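Pyruvate kinase 1 (Trypanosoma brucei brucei, PDB 4KCV) catalyses the last step of glycolysis, probably transferring the phosphoryl group of phosphoenolpyruvate to ADP to give pyruvate and ATP. Local coordinates at residues A[239-244]-A[263-268]; A[140-145]-A[178-183]; A[185-190]-A[211-216]; A[297-302]-A[326-331]. One frame throughout, in Å; residues are numbered along the deposited sequence. Where two conformers were deposited one is given.

How the interactions relate
The four interactions follow one another along the chain in the order 2, 3, 1, 4. Interactions 1, 3 and 4 lie on the eight-stranded parallel barrel, mostly toward the end where its strands finish, on strands 208-211, 235-240 and 327-330 or the loops and helices that follow barrel strands. Interaction 2 belongs to the separate mixed sheet inserted between barrel strands 80-84 and 208-211. Interaction 1 touches all the others: its centre is about 12 Å from those of interactions 2 and 3 and about 15 Å from that of interaction 4. The centres of interactions 2 and 4 are about 25 Å apart. Interactions 1 and 4 share the 2-oxoglutarate and the second subunit, so interaction 1, beside the metal, adjoins inserted sheet, barrel loops and subunit interface.

Interaction 1: residues A[239-244]-A[263-268]; sequences KIENHQ and RGDLGV. With MG (magnesium ion), chain C; AKG (2-oxoglutaric acid), chain E.
The carboxylates of E241 and D265 lie side by side and point the same way, their planes 37° apart, with E241 OE1 only 2.7 Å from D265 OD2. Both oxygens bind the same magnesium ion, which makes so close an approach of two acceptors possible; the metal lies 2.3 Å from E241 OE1. E241 runs extended beyond CG (chi2 -158°), carrying one oxygen to the metal and leaving OE2 for the backbone N of F213 and for a water that is itself a ligand of the ion. 2-Oxoglutarate chelates the ion through carboxylate oxygen O2 and keto oxygen O5. K239 bends at chi3 (51°), so that its NZ donates to AKG O5 at 2.9 Å. The first turn of helix 263-269 receives the C1 carboxylate of the ligand: G264 N donates to AKG O1 at 2.9 Å and D265 N to AKG O2 at 2.6 Å. L266 sends CD1 to 3.5 Å from the backbone N of N242, while its CA-H points at E241 O (3.3 Å between CA and O). N242 caps helix 243-247 through OD1 to G245 N, and its ND2 donates to Q244 OE1. A Glu and an Asp sharing a magnesium ion chelated by a 2-oxo acid, at the end of a TIM barrel, is the arrangement of the pyruvate kinase active site.

Interaction 2: residues A[140-145]-A[178-183]; sequences GSIYVD and INLPGC
With chi1 at -71°, the ring of Y143 swings to the side of its backbone N, anti to the carbonyl carbon, and this carries it alongside the chain to the pyrrolidine of P181. The proline crosses it obliquely and lays CG over one face, 3.7 Å from the ring centroid and 15° off the normal, a CH-pi contact displaced slightly toward the CE2 side. I178 folds back at chi2 (-80°), which brings CD1 beside V144, 3.8 Å from its CG2; these two side chains run in the same direction. I142 likewise lies alongside L180, with CG1 3.9 Å from L180 CD2. The backbones between them pair antiparallel. Y143 and N179 form a hydrogen-bonded pair: Y143 N donates to N179 O at 2.9 Å, and N179 N returns the bond to Y143 O at the same distance. V144 and I178 follow as a non-hydrogen-bonded pair. Pairing then gives way to a type II turn from L180 to C183, closed by C183 N to L180 O at 3.1 Å, with P181 and G182 at its corners and G182 at positive phi. N179 ND2 reaches across to E269 OE1, on the barrel helix 263-269, tying this strand to the barrel. Strand 178-179 is the edge strand of the mixed sheet inserted between barrel strands 80-84 and 208-211. The pair thus belongs to the edge of the B domain, the mobile lid of pyruvate kinases, where the chain returns to the barrel.

Interaction 3: residues A[185-190]-A[211-216]; sequences VDLPAV and ASFIRT
A single arginine side chain gripping three backbone carbonyls joins the two segments: R215, in the loop after barrel strand 208-211, holds the chain at 185-190, between strand 178-179 and helix 192-203. Its NH1 donates to V185 O at 3.1 Å and to L187 O at 2.9 Å, while NH2 reaches the same L187 O at 3.1 Å and P188 O at 3.3 Å. The two nitrogens thus meet L187 O end-on and from the same face of its carbonyl plane. All three acceptors lie at the edge of the guanidinium, near its plane; NH1 stands above the plane of the V185 carbonyl, 48° out of it. Bends at chi2 and chi3 of R215 turn the group so that NE can also donate to F213 O within its own loop, at 2.9 Å and nearly straight (168°). In this TIM barrel the loops following the strands bear the active site, and here R215 fixes one of them to the stretch of chain that returns from the inserted lid domain. F213 stands by the same arginine, with R215 CD over one face of its ring. V185 CG1 meets the ring edge, 3.9 Å from F213 CE2, and the L187 side chain crosses that of F213 at about a right angle, L187 CD1 lying 4.0 Å from F213 CE2. A water taking a hydrogen bond from R215 NH2 lies 3.1 Å from A189 O.

Interaction 4: residues A[297-302]-A[326-331]; sequences TQMLES and DCVMLS. With AKG (2-oxoglutaric acid), chain E.
Residues 297-300, in the loop that follows strand 293-296, run at about 81° to residues 328-330 of the last of the eight strands in the TIM barrel; the closest CA atoms are those of T297 and S331, 6.6 Å apart. The loop turns sharply at its start, where T297 and Q298 both have positive phi. Two waters bridge the gap between the backbones. One accepts from T297 N at 2.8 Å and also lies beside S331 OG, with a weak bond to M329 O. The other accepts from M299 N at 3.0 Å and lies 2.7 Å from M329 O, to which it can donate, so that this carbonyl is reached from the loop through both waters. Apolar side chains pack beside them. M299 crosses V328 at about a right angle, bending at chi3 (76°) so that SD sits 3.8 Å from V328 CB and the CE methyl turns toward V328 CG1. L300 CB approaches L330 CD2 at 4.2 Å, and both leucines also rest on M347 of helix 340-356. Toward the barrel's active-site mouth, T297 OG1 donates to AKG O1; the bond is modelled very short, so its exact length is doubtful. R263 NH2 binds T297 O, and Q298 OE1 accepts from R311 N of the second subunit, so the loop joins ligand site and subunit interface. From the strand, M329, its CG anti to the backbone N, reaches toward the ligand and sets its CE methyl 3.7 Å from AKG C4.

Interaction 1: residues A[239-244]-A[263-268]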
loop_
_atom_site.group_PDB
_atom_site.type_symbol
_atom_site.label_atom_id
_atom_site.label_comp_id
_atom_site.label_asym_id
_atom_site.label_seq_id
_atom_site.Cartn_x
_atom_site.Cartn_y
_atom_site.Cartn_z
ATOM N N LYS A 239 3.617 -2.515 35.502
ATOM C CA LYS A 239 5.022 -2.344 35.145
ATOM C C LYS A 239 5.596 -3.658 34.633
ATOM O O LYS A 239 5.536 -4.705 35.319
ATOM C CB LYS A 239 5.823 -1.844 36.349
ATOM C CG LYS A 239 5.257 -0.550 36.948
ATOM C CD LYS A 239 5.966 -0.131 38.236
ATOM C CE LYS A 239 7.490 -0.090 38.098
ATOM N NZ LYS A 239 8.136 0.043 39.449
ATOM N N ILE A 240 6.024 -3.647 33.377
ATOM C CA ILE A 240 6.574 -4.859 32.763
ATOM C C ILE A 240 8.084 -4.912 33.016
ATOM O O ILE A 240 8.827 -4.002 32.608
ATOM C CB ILE A 240 6.274 -4.907 31.242
ATOM C CG1 ILE A 240 4.763 -4.884 30.998
ATOM C CG2 ILE A 240 6.902 -6.137 30.591
ATOM C CD1 ILE A 240 3.997 -6.089 31.537
ATOM N N GLU A 241 8.515 -5.891 33.822
ATOM C CA GLU A 241 9.887 -5.872 34.358
ATOM C C GLU A 241 10.692 -7.144 34.138
ATOM O O GLU A 241 11.847 -7.185 34.509
ATOM C CB GLU A 241 9.904 -5.534 35.850
ATOM C CG GLU A 241 8.941 -4.454 36.271
ATOM C CD GLU A 241 9.356 -3.808 37.579
ATOM O OE1 GLU A 241 10.511 -3.350 37.659
ATOM O OE2 GLU A 241 8.514 -3.677 38.488
ATOM N N ASN A 242 10.081 -8.183 33.570
ATOM C CA ASN A 242 10.791 -9.431 33.318
ATOM C C ASN A 242 10.221 -10.167 32.116
ATOM O O ASN A 242 9.263 -9.694 31.498
ATOM C CB ASN A 242 10.819 -10.325 34.598
ATOM C CG ASN A 242 9.535 -11.148 34.799
ATOM O OD1 ASN A 242 8.458 -10.794 34.305
ATOM N ND2 ASN A 242 9.650 -12.256 35.583
ATOM N N HIS A 243 10.829 -11.289 31.742
ATOM C CA HIS A 243 10.434 -11.967 30.509
ATOM C C HIS A 243 8.994 -12.473 30.578
ATOM O O HIS A 243 8.287 -12.511 29.562
ATOM C CB HIS A 243 11.397 -13.112 30.177
ATOM C CG HIS A 243 11.083 -14.371 30.909
ATOM N ND1 HIS A 243 11.338 -14.514 32.236
ATOM C CD2 HIS A 243 10.296 -15.468 30.543
ATOM C CE1 HIS A 243 10.830 -15.688 32.666
ATOM N NE2 HIS A 243 10.194 -16.273 31.633
ATOM N N GLN A 244 8.541 -12.850 31.772
ATOM C CA GLN A 244 7.176 -13.327 31.939
ATOM C C GLN A 244 6.187 -12.255 31.553
ATOM O O GLN A 244 5.190 -12.533 30.900
ATOM C CB GLN A 244 6.905 -13.685 33.387
ATOM C CG GLN A 244 7.333 -15.054 33.807
ATOM C CD GLN A 244 7.058 -15.262 35.289
ATOM O OE1 GLN A 244 7.830 -14.778 36.164
ATOM N NE2 GLN A 244 5.864 -15.798 35.587
ATOM N N ARG A 263 12.142 -0.154 32.099
ATOM C CA ARG A 263 13.329 -0.677 31.372
ATOM C C ARG A 263 14.516 -1.011 32.277
ATOM O O ARG A 263 15.389 -1.786 31.909
ATOM C CB ARG A 263 13.759 0.322 30.297
ATOM C CG ARG A 263 12.696 0.563 29.247
ATOM C CD ARG A 263 13.240 1.423 28.119
ATOM N NE ARG A 263 13.787 2.681 28.611
ATOM C CZ ARG A 263 14.321 3.614 27.835
ATOM N NH1 ARG A 263 14.366 3.453 26.515
ATOM N NH2 ARG A 263 14.859 4.696 28.382
ATOM N N GLY A 264 14.571 -0.383 33.439
ATOM C CA GLY A 264 15.698 -0.566 34.340
ATOM C C GLY A 264 15.738 -1.987 34.854
ATOM O O GLY A 264 16.670 -2.743 34.548
ATOM N N ASP A 265 14.644 -2.405 35.483
ATOM C CA ASP A 265 14.498 -3.790 35.921
ATOM C C ASP A 265 14.424 -4.802 34.762
ATOM O O ASP A 265 15.100 -5.838 34.790
ATOM C CB ASP A 265 13.308 -3.916 36.866
ATOM C CG ASP A 265 13.627 -3.375 38.279
ATOM O OD1 ASP A 265 14.765 -3.564 38.747
ATOM O OD2 ASP A 265 12.780 -2.707 38.882
ATOM N N LEU A 266 13.777 -4.408 33.666
ATOM C CA LEU A 266 13.654 -5.298 32.517
ATOM C C LEU A 266 15.022 -5.653 31.939
ATOM O O LEU A 266 15.277 -6.811 31.599
ATOM C CB LEU A 266 12.783 -4.653 31.438
ATOM C CG LEU A 266 12.331 -5.520 30.258
ATOM C CD1 LEU A 266 11.517 -6.695 30.775
ATOM C CD2 LEU A 266 11.491 -4.660 29.312
ATOM N N GLY A 267 15.894 -4.642 31.821
ATOM C CA GLY A 267 17.225 -4.801 31.220
ATOM C C GLY A 267 18.197 -5.487 32.188
ATOM O O GLY A 267 19.323 -5.829 31.827
ATOM N N VAL A 268 17.723 -5.750 33.395
ATOM C CA VAL A 268 18.415 -6.643 34.301
ATOM C C VAL A 268 17.975 -8.088 34.082
ATOM O O VAL A 268 18.794 -8.985 34.083
ATOM C CB VAL A 268 18.205 -6.232 35.779
ATOM C CG1 VAL A 268 18.634 -7.353 36.707
ATOM C CG2 VAL A 268 18.981 -4.956 36.083
HETATM MG MG MG C . 11.556 -1.538 38.660
HETATM C C1 AKG E . 12.332 0.189 36.404
HETATM O O1 AKG E . 12.722 0.781 35.380
HETATM O O2 AKG E . 12.818 -0.931 36.684
HETATM C C2 AKG E . 11.215 0.802 37.294
HETATM O O5 AKG E . 10.837 0.260 38.350
HETATM C C3 AKG E . 10.752 2.216 36.909
HETATM C C4 AKG E . 11.335 3.218 37.922
HETATM C C5 AKG E . 12.819 3.472 37.612
HETATM O O3 AKG E . 13.610 2.510 37.726
HETATM O O4 AKG E . 13.132 4.630 37.293
HETATM O O HOH W 1 10.108 -2.386 40.370
#

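Interaction 2: residues A[140-145]-A[178-183]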
loop_
_atom_site.group_PDB
_atom_site.type_symbol
_atom_site.label_atom_id
_atom_site.label_comp_id
_atom_site.label_asym_id
_atom_site.label_seq_id
_atom_site.Cartn_x
_atom_site.Cartn_y
_atom_site.Cartn_z
ATOM N N GLY A 140 21.818 -22.743 33.976
ATOM C CA GLY A 140 21.093 -21.487 34.168
ATOM C C GLY A 140 21.886 -20.463 34.983
ATOM O O GLY A 140 22.880 -20.803 35.623
ATOM N N SER A 141 21.427 -19.208 34.959
ATOM C CA SER A 141 22.109 -18.100 35.629
ATOM C C SER A 141 21.294 -17.577 36.814
ATOM O O SER A 141 20.058 -17.547 36.768
ATOM C CB SER A 141 22.343 -16.948 34.641
ATOM O OG SER A 141 23.335 -17.282 33.693
ATOM N N ILE A 142 21.995 -17.101 37.842
ATOM C CA ILE A 142 21.388 -16.311 38.900
ATOM C C ILE A 142 22.072 -14.954 38.906
ATOM O O ILE A 142 23.302 -14.882 38.869
ATOM C CB ILE A 142 21.566 -16.978 40.282
ATOM C CG1 ILE A 142 20.796 -18.297 40.347
ATOM C CG2 ILE A 142 21.115 -16.036 41.402
ATOM C CD1 ILE A 142 21.160 -19.168 41.553
ATOM N N TYR A 143 21.283 -13.879 38.924
ATOM C CA TYR A 143 21.851 -12.526 38.953
ATOM C C TYR A 143 21.744 -11.974 40.345
ATOM O O TYR A 143 20.694 -12.114 40.987
ATOM C CB TYR A 143 21.094 -11.595 38.003
ATOM C CG TYR A 143 21.334 -11.865 36.544
ATOM C CD1 TYR A 143 22.379 -12.682 36.125
ATOM C CD2 TYR A 143 20.510 -11.305 35.571
ATOM C CE1 TYR A 143 22.595 -12.932 34.777
ATOM C CE2 TYR A 143 20.732 -11.541 34.217
ATOM C CZ TYR A 143 21.791 -12.326 33.830
ATOM O OH TYR A 143 22.026 -12.542 32.489
ATOM N N VAL A 144 22.780 -11.258 40.772
ATOM C CA VAL A 144 22.827 -10.705 42.106
ATOM C C VAL A 144 23.165 -9.223 42.036
ATOM O O VAL A 144 24.075 -8.820 41.306
ATOM C CB VAL A 144 23.882 -11.436 42.977
ATOM C CG1 VAL A 144 23.711 -11.073 44.441
ATOM C CG2 VAL A 144 23.767 -12.948 42.786
ATOM N N ASP A 145 22.416 -8.416 42.783
ATOM C CA ASP A 145 22.744 -7.015 42.968
ATOM C C ASP A 145 22.547 -6.240 41.675
ATOM O O ASP A 145 23.508 -5.765 41.088
ATOM C CB ASP A 145 24.196 -6.874 43.439
ATOM C CG ASP A 145 24.387 -5.719 44.384
ATOM O OD1 ASP A 145 23.393 -5.050 44.724
ATOM O OD2 ASP A 145 25.531 -5.476 44.791
ATOM N N ILE A 178 17.978 -10.129 43.965
ATOM C CA ILE A 178 18.228 -11.322 43.143
ATOM C C ILE A 178 17.287 -11.344 41.932
ATOM O O ILE A 178 16.087 -11.038 42.047
ATOM C CB ILE A 178 17.994 -12.624 43.954
ATOM C CG1 ILE A 178 19.071 -12.785 45.044
ATOM C CG2 ILE A 178 17.955 -13.838 43.022
ATOM C CD1 ILE A 178 20.390 -13.327 44.522
ATOM N N ASN A 179 17.823 -11.703 40.774
ATOM C CA ASN A 179 16.989 -11.898 39.603
ATOM C C ASN A 179 17.256 -13.257 39.020
ATOM O O ASN A 179 18.382 -13.733 39.024
ATOM C CB ASN A 179 17.252 -10.804 38.543
ATOM C CG ASN A 179 16.859 -9.413 39.033
ATOM O OD1 ASN A 179 17.652 -8.727 39.671
ATOM N ND2 ASN A 179 15.607 -9.035 38.810
ATOM N N LEU A 180 16.198 -13.916 38.579
ATOM C CA LEU A 180 16.343 -15.196 37.927
ATOM C C LEU A 180 15.962 -15.073 36.442
ATOM O O LEU A 180 14.790 -15.187 36.089
ATOM C CB LEU A 180 15.480 -16.225 38.658
ATOM C CG LEU A 180 15.748 -16.257 40.168
ATOM C CD1 LEU A 180 14.702 -17.103 40.891
ATOM C CD2 LEU A 180 17.159 -16.780 40.440
ATOM N N PRO A 181 16.940 -14.726 35.591
ATOM C CA PRO A 181 16.624 -14.328 34.206
ATOM C C PRO A 181 16.011 -15.477 33.418
ATOM O O PRO A 181 16.470 -16.615 33.520
ATOM C CB PRO A 181 17.984 -13.958 33.629
ATOM C CG PRO A 181 18.970 -14.718 34.459
ATOM C CD PRO A 181 18.393 -14.749 35.841
ATOM N N GLY A 182 14.919 -15.193 32.720
ATOM C CA GLY A 182 14.279 -16.181 31.865
ATOM C C GLY A 182 13.527 -17.212 32.673
ATOM O O GLY A 182 13.026 -18.187 32.134
ATOM N N CYS A 183 13.418 -16.969 33.974
ATOM C CA CYS A 183 12.883 -17.964 34.899
ATOM C C CYS A 183 11.479 -17.576 35.342
ATOM O O CYS A 183 11.221 -16.425 35.700
ATOM C CB CYS A 183 13.796 -18.119 36.132
ATOM S SG CYS A 183 15.476 -18.737 35.826
#

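Interaction 3: residues A[185-190]-A[211-216]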
loop_
_atom_site.group_PDB
_atom_site.type_symbol
_atom_site.label_atom_id
_atom_site.label_comp_id
_atom_site.label_asym_id
_atom_site.label_seq_id
_atom_site.Cartn_x
_atom_site.Cartn_y
_atom_site.Cartn_z
ATOM N N VAL A 185 8.672 -17.085 37.929
ATOM C CA VAL A 185 8.814 -16.680 39.310
ATOM C C VAL A 185 7.446 -16.577 39.943
ATOM O O VAL A 185 6.573 -15.916 39.411
ATOM C CB VAL A 185 9.562 -15.343 39.430
ATOM C CG1 VAL A 185 9.282 -14.686 40.769
ATOM C CG2 VAL A 185 11.059 -15.561 39.251
ATOM N N ASP A 186 7.247 -17.267 41.059
ATOM C CA ASP A 186 5.911 -17.408 41.635
ATOM C C ASP A 186 5.741 -16.641 42.945
ATOM O O ASP A 186 5.493 -17.226 43.981
ATOM C CB ASP A 186 5.567 -18.883 41.838
ATOM C CG ASP A 186 4.137 -19.216 41.420
ATOM O OD1 ASP A 186 3.418 -18.308 40.945
ATOM O OD2 ASP A 186 3.732 -20.389 41.564
ATOM N N LEU A 187 5.888 -15.328 42.884
ATOM C CA LEU A 187 5.638 -14.469 44.021
ATOM C C LEU A 187 4.232 -13.890 43.912
ATOM O O LEU A 187 3.689 -13.768 42.811
ATOM C CB LEU A 187 6.659 -13.321 44.067
ATOM C CG LEU A 187 8.139 -13.646 44.286
ATOM C CD1 LEU A 187 8.994 -12.408 44.023
ATOM C CD2 LEU A 187 8.380 -14.175 45.699
ATOM N N PRO A 188 3.641 -13.529 45.063
ATOM C CA PRO A 188 2.320 -12.904 45.098
ATOM C C PRO A 188 2.347 -11.556 44.395
ATOM O O PRO A 188 3.425 -10.959 44.223
ATOM C CB PRO A 188 2.083 -12.690 46.590
ATOM C CG PRO A 188 3.453 -12.490 47.141
ATOM C CD PRO A 188 4.310 -13.471 46.376
ATOM N N ALA A 189 1.180 -11.080 43.990
ATOM C CA ALA A 189 1.097 -9.812 43.282
ATOM C C ALA A 189 1.457 -8.693 44.232
ATOM O O ALA A 189 2.163 -7.737 43.868
ATOM C CB ALA A 189 -0.304 -9.609 42.739
ATOM N N VAL A 190 0.951 -8.798 45.453
ATOM C CA VAL A 190 1.173 -7.761 46.446
ATOM C C VAL A 190 1.791 -8.347 47.705
ATOM O O VAL A 190 1.335 -9.371 48.211
ATOM C CB VAL A 190 -0.129 -6.987 46.787
ATOM C CG1 VAL A 190 -0.720 -6.358 45.533
ATOM C CG2 VAL A 190 -1.143 -7.895 47.444
ATOM N N ALA A 211 2.045 -0.534 39.216
ATOM C CA ALA A 211 2.202 -1.780 39.939
ATOM C C ALA A 211 3.458 -2.525 39.509
ATOM O O ALA A 211 3.563 -2.973 38.381
ATOM C CB ALA A 211 0.969 -2.662 39.774
ATOM N N SER A 212 4.340 -2.771 40.462
ATOM C CA SER A 212 5.663 -3.300 40.167
ATOM C C SER A 212 5.644 -4.797 39.841
ATOM O O SER A 212 4.781 -5.544 40.333
ATOM C CB SER A 212 6.601 -3.008 41.339
ATOM O OG SER A 212 6.982 -1.629 41.338
ATOM N N PHE A 213 6.537 -5.213 38.934
ATOM C CA PHE A 213 6.841 -6.647 38.714
ATOM C C PHE A 213 5.598 -7.482 38.339
ATOM O O PHE A 213 5.408 -8.624 38.820
ATOM C CB PHE A 213 7.550 -7.231 39.957
ATOM C CG PHE A 213 8.284 -8.525 39.701
ATOM C CD1 PHE A 213 9.310 -8.595 38.744
ATOM C CD2 PHE A 213 8.048 -9.653 40.517
ATOM C CE1 PHE A 213 10.013 -9.784 38.541
ATOM C CE2 PHE A 213 8.759 -10.838 40.321
ATOM C CZ PHE A 213 9.733 -10.909 39.325
ATOM N N ILE A 214 4.772 -6.946 37.449
ATOM C CA ILE A 214 3.578 -7.679 36.994
ATOM C C ILE A 214 3.949 -8.749 35.962
ATOM O O ILE A 214 4.479 -8.433 34.869
ATOM C CB ILE A 214 2.530 -6.734 36.390
ATOM C CG1 ILE A 214 1.945 -5.815 37.484
ATOM C CG2 ILE A 214 1.431 -7.544 35.715
ATOM C CD1 ILE A 214 1.139 -6.550 38.542
ATOM N N ARG A 215 3.634 -10.005 36.281
ATOM C CA ARG A 215 4.054 -11.144 35.446
ATOM C C ARG A 215 2.899 -11.818 34.725
ATOM O O ARG A 215 3.111 -12.542 33.755
ATOM C CB ARG A 215 4.790 -12.170 36.292
ATOM C CG ARG A 215 6.142 -11.696 36.756
ATOM C CD ARG A 215 6.422 -12.195 38.154
ATOM N NE ARG A 215 5.618 -11.487 39.156
ATOM C CZ ARG A 215 5.135 -12.042 40.264
ATOM N NH1 ARG A 215 5.349 -13.323 40.502
ATOM N NH2 ARG A 215 4.408 -11.318 41.116
ATOM N N THR A 216 1.690 -11.659 35.264
ATOM C CA THR A 216 0.517 -12.362 34.765
ATOM C C THR A 216 -0.694 -11.457 34.924
ATOM O O THR A 216 -0.706 -10.555 35.792
ATOM C CB THR A 216 0.230 -13.690 35.556
ATOM O OG1 THR A 216 -0.185 -13.374 36.884
ATOM C CG2 THR A 216 1.449 -14.611 35.602
HETATM O O HOH W 2 3.684 -8.393 41.227
HETATM O O HOH W 3 2.560 -5.324 41.973
#

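Interaction 4: residues A[297-302]-A[326-331]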
loop_
_atom_site.group_PDB
_atom_site.type_symbol
_atom_site.label_atom_id
_atom_site.label_comp_id
_atom_site.label_asym_id
_atom_site.label_seq_id
_atom_site.Cartn_x
_atom_site.Cartn_y
_atom_site.Cartn_z
ATOM N N THR A 297 12.908 5.196 32.530
ATOM C CA THR A 297 14.195 4.766 33.099
ATOM C C THR A 297 15.402 5.297 32.325
ATOM O O THR A 297 15.646 4.889 31.193
ATOM C CB THR A 297 14.305 3.244 33.276
ATOM O OG1 THR A 297 13.221 2.797 34.093
ATOM C CG2 THR A 297 15.645 2.881 33.982
ATOM N N GLN A 298 16.140 6.209 32.961
ATOM C CA GLN A 298 17.417 6.735 32.444
ATOM C C GLN A 298 17.284 7.477 31.117
ATOM O O GLN A 298 18.272 7.645 30.384
ATOM C CB GLN A 298 18.475 5.636 32.325
ATOM C CG GLN A 298 18.879 4.970 33.661
ATOM C CD GLN A 298 19.910 3.858 33.449
ATOM O OE1 GLN A 298 19.809 3.079 32.507
ATOM N NE2 GLN A 298 20.965 3.868 34.248
ATOM N N MET A 299 16.100 8.001 30.847
ATOM C CA MET A 299 15.866 8.677 29.572
ATOM C C MET A 299 16.729 9.920 29.415
ATOM O O MET A 299 17.208 10.213 28.316
ATOM C CB MET A 299 14.378 9.015 29.409
ATOM C CG MET A 299 13.484 7.784 29.515
ATOM S SD MET A 299 11.900 7.992 28.662
ATOM C CE MET A 299 12.470 7.799 26.965
ATOM N N LEU A 300 16.939 10.645 30.514
ATOM C CA LEU A 300 17.804 11.821 30.497
ATOM C C LEU A 300 18.784 11.776 31.673
ATOM O O LEU A 300 19.103 12.795 32.257
ATOM C CB LEU A 300 16.975 13.119 30.510
ATOM C CG LEU A 300 16.149 13.418 29.236
ATOM C CD1 LEU A 300 15.221 14.603 29.455
ATOM C CD2 LEU A 300 17.052 13.670 28.032
ATOM N N GLU A 301 19.283 10.576 31.964
ATOM C CA GLU A 301 20.006 10.289 33.196
ATOM C C GLU A 301 21.094 11.306 33.529
ATOM O O GLU A 301 21.235 11.724 34.684
ATOM C CB GLU A 301 20.617 8.902 33.134
ATOM C CG GLU A 301 21.444 8.561 34.356
ATOM C CD GLU A 301 20.668 7.735 35.346
ATOM O OE1 GLU A 301 21.179 6.656 35.709
ATOM O OE2 GLU A 301 19.478 8.066 35.616
ATOM N N SER A 302 21.914 11.650 32.546
ATOM C CA SER A 302 23.092 12.442 32.823
ATOM C C SER A 302 22.698 13.847 33.330
ATOM O O SER A 302 23.496 14.519 33.960
ATOM C CB SER A 302 23.966 12.564 31.578
ATOM O OG SER A 302 23.364 13.431 30.627
ATOM N N ASP A 326 2.566 7.243 25.017
ATOM C CA ASP A 326 1.831 8.425 25.470
ATOM C C ASP A 326 2.734 9.278 26.329
ATOM O O ASP A 326 2.800 10.506 26.162
ATOM C CB ASP A 326 0.567 8.048 26.255
ATOM C CG ASP A 326 -0.421 7.233 25.425
ATOM O OD1 ASP A 326 -0.077 6.041 25.107
ATOM O OD2 ASP A 326 -1.511 7.802 25.034
ATOM N N CYS A 327 3.432 8.619 27.243
ATOM C CA CYS A 327 4.192 9.301 28.254
ATOM C C CYS A 327 5.636 8.894 28.199
ATOM O O CYS A 327 5.958 7.728 27.928
ATOM C CB CYS A 327 3.660 8.985 29.655
ATOM S SG CYS A 327 1.917 9.372 29.902
ATOM N N VAL A 328 6.486 9.805 28.670
ATOM C CA VAL A 328 7.817 9.459 29.082
ATOM C C VAL A 328 8.040 9.880 30.527
ATOM O O VAL A 328 7.318 10.723 31.061
ATOM C CB VAL A 328 8.851 10.139 28.180
ATOM C CG1 VAL A 328 8.866 9.453 26.804
ATOM C CG2 VAL A 328 8.530 11.624 28.045
ATOM N N MET A 329 9.048 9.295 31.159
ATOM C CA MET A 329 9.142 9.359 32.596
ATOM C C MET A 329 10.545 9.756 33.023
ATOM O O MET A 329 11.548 9.431 32.352
ATOM C CB MET A 329 8.732 8.027 33.240
ATOM C CG MET A 329 8.668 8.069 34.769
ATOM S SD MET A 329 7.833 6.634 35.481
ATOM C CE MET A 329 9.266 5.767 36.147
ATOM N N LEU A 330 10.606 10.444 34.153
ATOM C CA LEU A 330 11.843 10.797 34.776
ATOM C C LEU A 330 11.831 10.214 36.197
ATOM O O LEU A 330 10.778 10.208 36.876
ATOM C CB LEU A 330 11.991 12.321 34.797
ATOM C CG LEU A 330 12.103 12.949 33.394
ATOM C CD1 LEU A 330 11.893 14.455 33.447
ATOM C CD2 LEU A 330 13.469 12.605 32.782
ATOM N N SER A 331 12.965 9.651 36.604
ATOM C CA SER A 331 13.118 9.107 37.949
ATOM C C SER A 331 14.094 9.964 38.750
ATOM O O SER A 331 13.728 11.040 39.231
ATOM C CB SER A 331 13.588 7.644 37.890
ATOM O OG SER A 331 12.553 6.829 37.334
HETATM C C1 AKG E . 12.332 0.189 36.404
HETATM O O1 AKG E . 12.722 0.781 35.380
HETATM O O2 AKG E . 12.818 -0.931 36.684
HETATM C C2 AKG E . 11.215 0.802 37.294
HETATM O O5 AKG E . 10.837 0.260 38.350
HETATM C C3 AKG E . 10.752 2.216 36.909
HETATM C C4 AKG E . 11.335 3.218 37.922
HETATM C C5 AKG E . 12.819 3.472 37.612
HETATM O O3 AKG E . 13.610 2.510 37.726
HETATM O O4 AKG E . 13.132 4.630 37.293
HETATM O O HOH W 4 12.237 7.136 34.435
HETATM O O HOH W 5 14.102 8.673 32.941
#